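Local coordinates for hypothetical protein aq_1956 (Aquifex aeolicus, PDB 2YVT) that is of unknown function but adopts the calcineurin-like metallophosphoesterase fold, although much of the family's metal-binding signature is missing, so that phosphoesterase activity is doubtful, at residues N212-K223 with N230-E238. Sequence-based numbering, arbitrary orientation.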
loop_
_atom_site.group_PDB
_atom_site.type_symbol
_atom_site.label_atom_id
_atom_site.label_comp_id
_atom_site.label_asym_id
_atom_site.label_seq_id
_atom_site.Cartn_x
_atom_site.Cartn_y
_atom_site.Cartn_z
ATOM N N ASN A 212 -13.873 -5.764 10.293
ATOM C CA ASN A 212 -14.644 -4.563 10.629
ATOM C C ASN A 212 -13.772 -3.376 11.068
ATOM O O ASN A 212 -13.966 -2.814 12.154
ATOM C CB ASN A 212 -15.712 -4.881 11.683
ATOM C CG ASN A 212 -16.730 -3.772 11.829
ATOM O OD1 ASN A 212 -17.214 -3.222 10.834
ATOM N ND2 ASN A 212 -17.069 -3.437 13.070
ATOM N N PRO A 213 -12.797 -2.989 10.224
ATOM C CA PRO A 213 -11.919 -1.897 10.623
ATOM C C PRO A 213 -12.643 -0.557 10.560
ATOM O O PRO A 213 -13.638 -0.417 9.846
ATOM C CB PRO A 213 -10.804 -1.934 9.572
ATOM C CG PRO A 213 -11.416 -2.578 8.379
ATOM C CD PRO A 213 -12.477 -3.510 8.880
ATOM N N GLU A 214 -12.150 0.422 11.308
ATOM C CA GLU A 214 -12.738 1.765 11.253
ATOM C C GLU A 214 -12.473 2.424 9.903
ATOM O O GLU A 214 -13.357 3.048 9.317
ATOM C CB GLU A 214 -12.158 2.636 12.355
ATOM C CG GLU A 214 -12.905 3.942 12.551
ATOM C CD GLU A 214 -12.336 4.762 13.681
ATOM O OE1 GLU A 214 -11.950 4.172 14.706
ATOM O OE2 GLU A 214 -12.265 5.995 13.544
ATOM N N VAL A 215 -11.239 2.279 9.428
ATOM C CA VAL A 215 -10.788 2.920 8.195
ATOM C C VAL A 215 -9.941 1.920 7.416
ATOM O O VAL A 215 -9.189 1.126 7.999
ATOM C CB VAL A 215 -9.942 4.189 8.491
ATOM C CG1 VAL A 215 -9.409 4.829 7.203
ATOM C CG2 VAL A 215 -10.745 5.207 9.302
ATOM N N ALA A 216 -10.094 1.938 6.099
ATOM C CA ALA A 216 -9.203 1.196 5.220
ATOM C C ALA A 216 -8.621 2.153 4.186
ATOM O O ALA A 216 -9.360 2.882 3.528
ATOM C CB ALA A 216 -9.938 0.037 4.546
ATOM N N ILE A 217 -7.297 2.158 4.070
ATOM C CA ILE A 217 -6.605 2.969 3.066
ATOM C C ILE A 217 -6.113 2.005 1.990
ATOM O O ILE A 217 -5.482 1.005 2.301
ATOM C CB ILE A 217 -5.428 3.755 3.687
ATOM C CG1 ILE A 217 -5.945 4.716 4.772
ATOM C CG2 ILE A 217 -4.650 4.498 2.597
ATOM C CD1 ILE A 217 -4.863 5.307 5.668
ATOM N N VAL A 218 -6.439 2.285 0.732
ATOM C CA VAL A 218 -6.241 1.300 -0.338
ATOM C C VAL A 218 -5.589 1.911 -1.579
ATOM O O VAL A 218 -5.593 3.133 -1.744
ATOM C CB VAL A 218 -7.573 0.568 -0.702
ATOM C CG1 VAL A 218 -8.108 -0.249 0.514
ATOM C CG2 VAL A 218 -8.621 1.563 -1.193
ATOM N N GLY A 219 -5.046 1.059 -2.450
ATOM C CA GLY A 219 -4.262 1.518 -3.601
ATOM C C GLY A 219 -4.700 0.965 -4.951
ATOM O O GLY A 219 -5.879 1.028 -5.311
ATOM N N HIS A 220 -3.743 0.415 -5.699
ATOM C CA HIS A 220 -4.005 -0.143 -7.032
ATOM C C HIS A 220 -4.796 0.880 -7.866
ATOM O O HIS A 220 -4.419 2.058 -7.904
ATOM C CB HIS A 220 -4.683 -1.526 -6.917
ATOM C CG HIS A 220 -4.676 -2.335 -8.180
ATOM N ND1 HIS A 220 -3.782 -2.135 -9.213
ATOM C CD2 HIS A 220 -5.452 -3.379 -8.555
ATOM C CE1 HIS A 220 -4.017 -3.016 -10.173
ATOM N NE2 HIS A 220 -5.021 -3.788 -9.793
ATOM N N VAL A 221 -5.892 0.457 -8.493
ATOM C CA VAL A 221 -6.717 1.352 -9.296
ATOM C C VAL A 221 -7.908 1.848 -8.484
ATOM O O VAL A 221 -8.596 1.057 -7.825
ATOM C CB VAL A 221 -7.208 0.638 -10.586
ATOM C CG1 VAL A 221 -8.308 1.448 -11.285
ATOM C CG2 VAL A 221 -6.035 0.390 -11.515
ATOM N N GLY A 222 -8.137 3.159 -8.522
ATOM C CA GLY A 222 -9.304 3.756 -7.880
ATOM C C GLY A 222 -9.016 5.113 -7.270
ATOM O O GLY A 222 -7.855 5.522 -7.132
ATOM N N LYS A 223 -10.086 5.812 -6.902
ATOM C CA LYS A 223 -9.988 7.118 -6.253
ATOM C C LYS A 223 -11.325 7.451 -5.638
ATOM O O LYS A 223 -12.350 7.448 -6.324
ATOM C CB LYS A 223 -9.608 8.229 -7.242
ATOM C CG LYS A 223 -9.534 9.619 -6.586
ATOM C CD LYS A 223 -9.131 10.697 -7.579
ATOM C CE LYS A 223 -10.163 10.863 -8.686
ATOM N NZ LYS A 223 -11.426 11.507 -8.216
ATOM N N ASN A 230 -19.262 -1.222 7.352
ATOM C CA ASN A 230 -19.189 -0.123 8.322
ATOM C C ASN A 230 -17.869 0.659 8.240
ATOM O O ASN A 230 -17.634 1.595 9.009
ATOM C CB ASN A 230 -19.378 -0.668 9.742
ATOM C CG ASN A 230 -20.504 -1.690 9.834
ATOM O OD1 ASN A 230 -21.652 -1.401 9.492
ATOM N ND2 ASN A 230 -20.174 -2.894 10.289
ATOM N N THR A 231 -17.016 0.266 7.299
ATOM C CA THR A 231 -15.665 0.805 7.179
ATOM C C THR A 231 -15.593 1.959 6.186
ATOM O O THR A 231 -16.102 1.846 5.072
ATOM C CB THR A 231 -14.719 -0.306 6.696
ATOM O OG1 THR A 231 -14.753 -1.394 7.624
ATOM C CG2 THR A 231 -13.271 0.189 6.525
ATOM N N ILE A 232 -14.945 3.056 6.584
ATOM C CA ILE A 232 -14.634 4.136 5.645
ATOM C C ILE A 232 -13.415 3.711 4.841
ATOM O O ILE A 232 -12.330 3.512 5.404
ATOM C CB ILE A 232 -14.307 5.473 6.346
ATOM C CG1 ILE A 232 -15.483 5.943 7.209
ATOM C CG2 ILE A 232 -13.899 6.547 5.313
ATOM C CD1 ILE A 232 -15.132 7.082 8.112
ATOM N N VAL A 233 -13.605 3.555 3.534
ATOM C CA VAL A 233 -12.528 3.147 2.642
ATOM C C VAL A 233 -12.068 4.362 1.842
ATOM O O VAL A 233 -12.887 5.069 1.239
ATOM C CB VAL A 233 -12.963 2.000 1.706
ATOM C CG1 VAL A 233 -11.804 1.561 0.811
ATOM C CG2 VAL A 233 -13.488 0.814 2.532
ATOM N N VAL A 234 -10.759 4.606 1.860
ATOM C CA VAL A 234 -10.178 5.763 1.190
ATOM C C VAL A 234 -9.127 5.302 0.191
ATOM O O VAL A 234 -8.142 4.663 0.572
ATOM C CB VAL A 234 -9.515 6.732 2.208
ATOM C CG1 VAL A 234 -8.931 7.949 1.495
ATOM C CG2 VAL A 234 -10.524 7.175 3.266
ATOM N N ASN A 235 -9.351 5.626 -1.078
ATOM C CA ASN A 235 -8.335 5.433 -2.107
ATOM C C ASN A 235 -7.854 6.820 -2.534
ATOM O O ASN A 235 -8.620 7.591 -3.118
ATOM C CB ASN A 235 -8.875 4.642 -3.296
ATOM C CG ASN A 235 -7.766 4.086 -4.158
ATOM O OD1 ASN A 235 -6.710 4.714 -4.296
ATOM N ND2 ASN A 235 -7.988 2.906 -4.738
ATOM N N PRO A 236 -6.600 7.157 -2.209
ATOM C CA PRO A 236 -6.117 8.530 -2.453
ATOM C C PRO A 236 -6.112 8.982 -3.912
ATOM O O PRO A 236 -6.047 10.176 -4.167
ATOM C CB PRO A 236 -4.675 8.501 -1.927
ATOM C CG PRO A 236 -4.595 7.302 -1.040
ATOM C CD PRO A 236 -5.578 6.308 -1.566
ATOM N N GLY A 237 -6.174 8.043 -4.856
ATOM C CA GLY A 237 -5.982 8.372 -6.269
ATOM C C GLY A 237 -4.502 8.373 -6.597
ATOM O O GLY A 237 -3.657 8.149 -5.715
ATOM N N GLU A 238 -4.183 8.627 -7.860
ATOM C CA GLU A 238 -2.825 8.391 -8.361
ATOM C C GLU A 238 -1.834 9.475 -7.980
ATOM O O GLU A 238 -2.011 10.642 -8.334
ATOM C CB GLU A 238 -2.842 8.260 -9.887
ATOM C CG GLU A 238 -3.677 7.096 -10.398
ATOM C CD GLU A 238 -3.070 5.719 -10.122
ATOM O OE1 GLU A 238 -1.885 5.615 -9.745
ATOM O OE2 GLU A 238 -3.796 4.728 -10.299
HETATM O O HOH W 1 -17.123 -3.020 8.030
HETATM O O HOH W 2 -15.902 3.361 10.325
HETATM O O HOH W 3 -6.379 4.846 -10.030
#
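A216 and V233 sit side by side at the middle of a parallel strand pair, 215-218 with 231-235, in one of the two mixed sheets of this calcineurin-like metallophosphoesterase fold. A216 N donates to I232 O (2.8 Å) and A216 O accepts from V234 N, the donor lying nearly in line with the carbonyl; I232 N to E214 O and V218 N to V234 O continue the ladder on either side. On the A216 face, V218 CG2 packs against V233 CG1 at 3.8 Å, the two side chains crossing at about a right angle. V215, I217, I232 and V234 occupy the other face, where V215 and V234 meet strand 243-248 of the second sheet and I217 meets A10 of strand 7-12.

Where the strands begin, T231 OG1 donates to P213 O at 2.7 Å, while N230 ND2 gives N212 OD1 a nearly straight bond from 41° above the N212 carbonyl plane; OD1 lies in the N230 amide plane, almost perpendicular to its own. Holding CG anti to the backbone N (chi1 -167°) turns the N212 amide to this meeting. One water joins N212 OD1, N230 N and T231 OG1; a second links the carbonyl oxygens of E214 and N230.

At the far end the backbone of 218-222 curls around the buried amide of N235; G219-H220 opens the loop that in relatives carries the metal-binding GHxH motif, whose second histidine is here G222. N235 ND2 donates to G219 O (2.9 Å) and to V189 O, so both carbonyls fix its rotation. OD1 lies 3.2 Å from both V218 O and G222 O, all acceptors, and K12 NZ hydrogen-bonds to OD1, G222 O and H220 O. A third water accepts from G222 N and donates to E238 OE2 (2.6 Å), while N13 ND2 donates to E238 OE1.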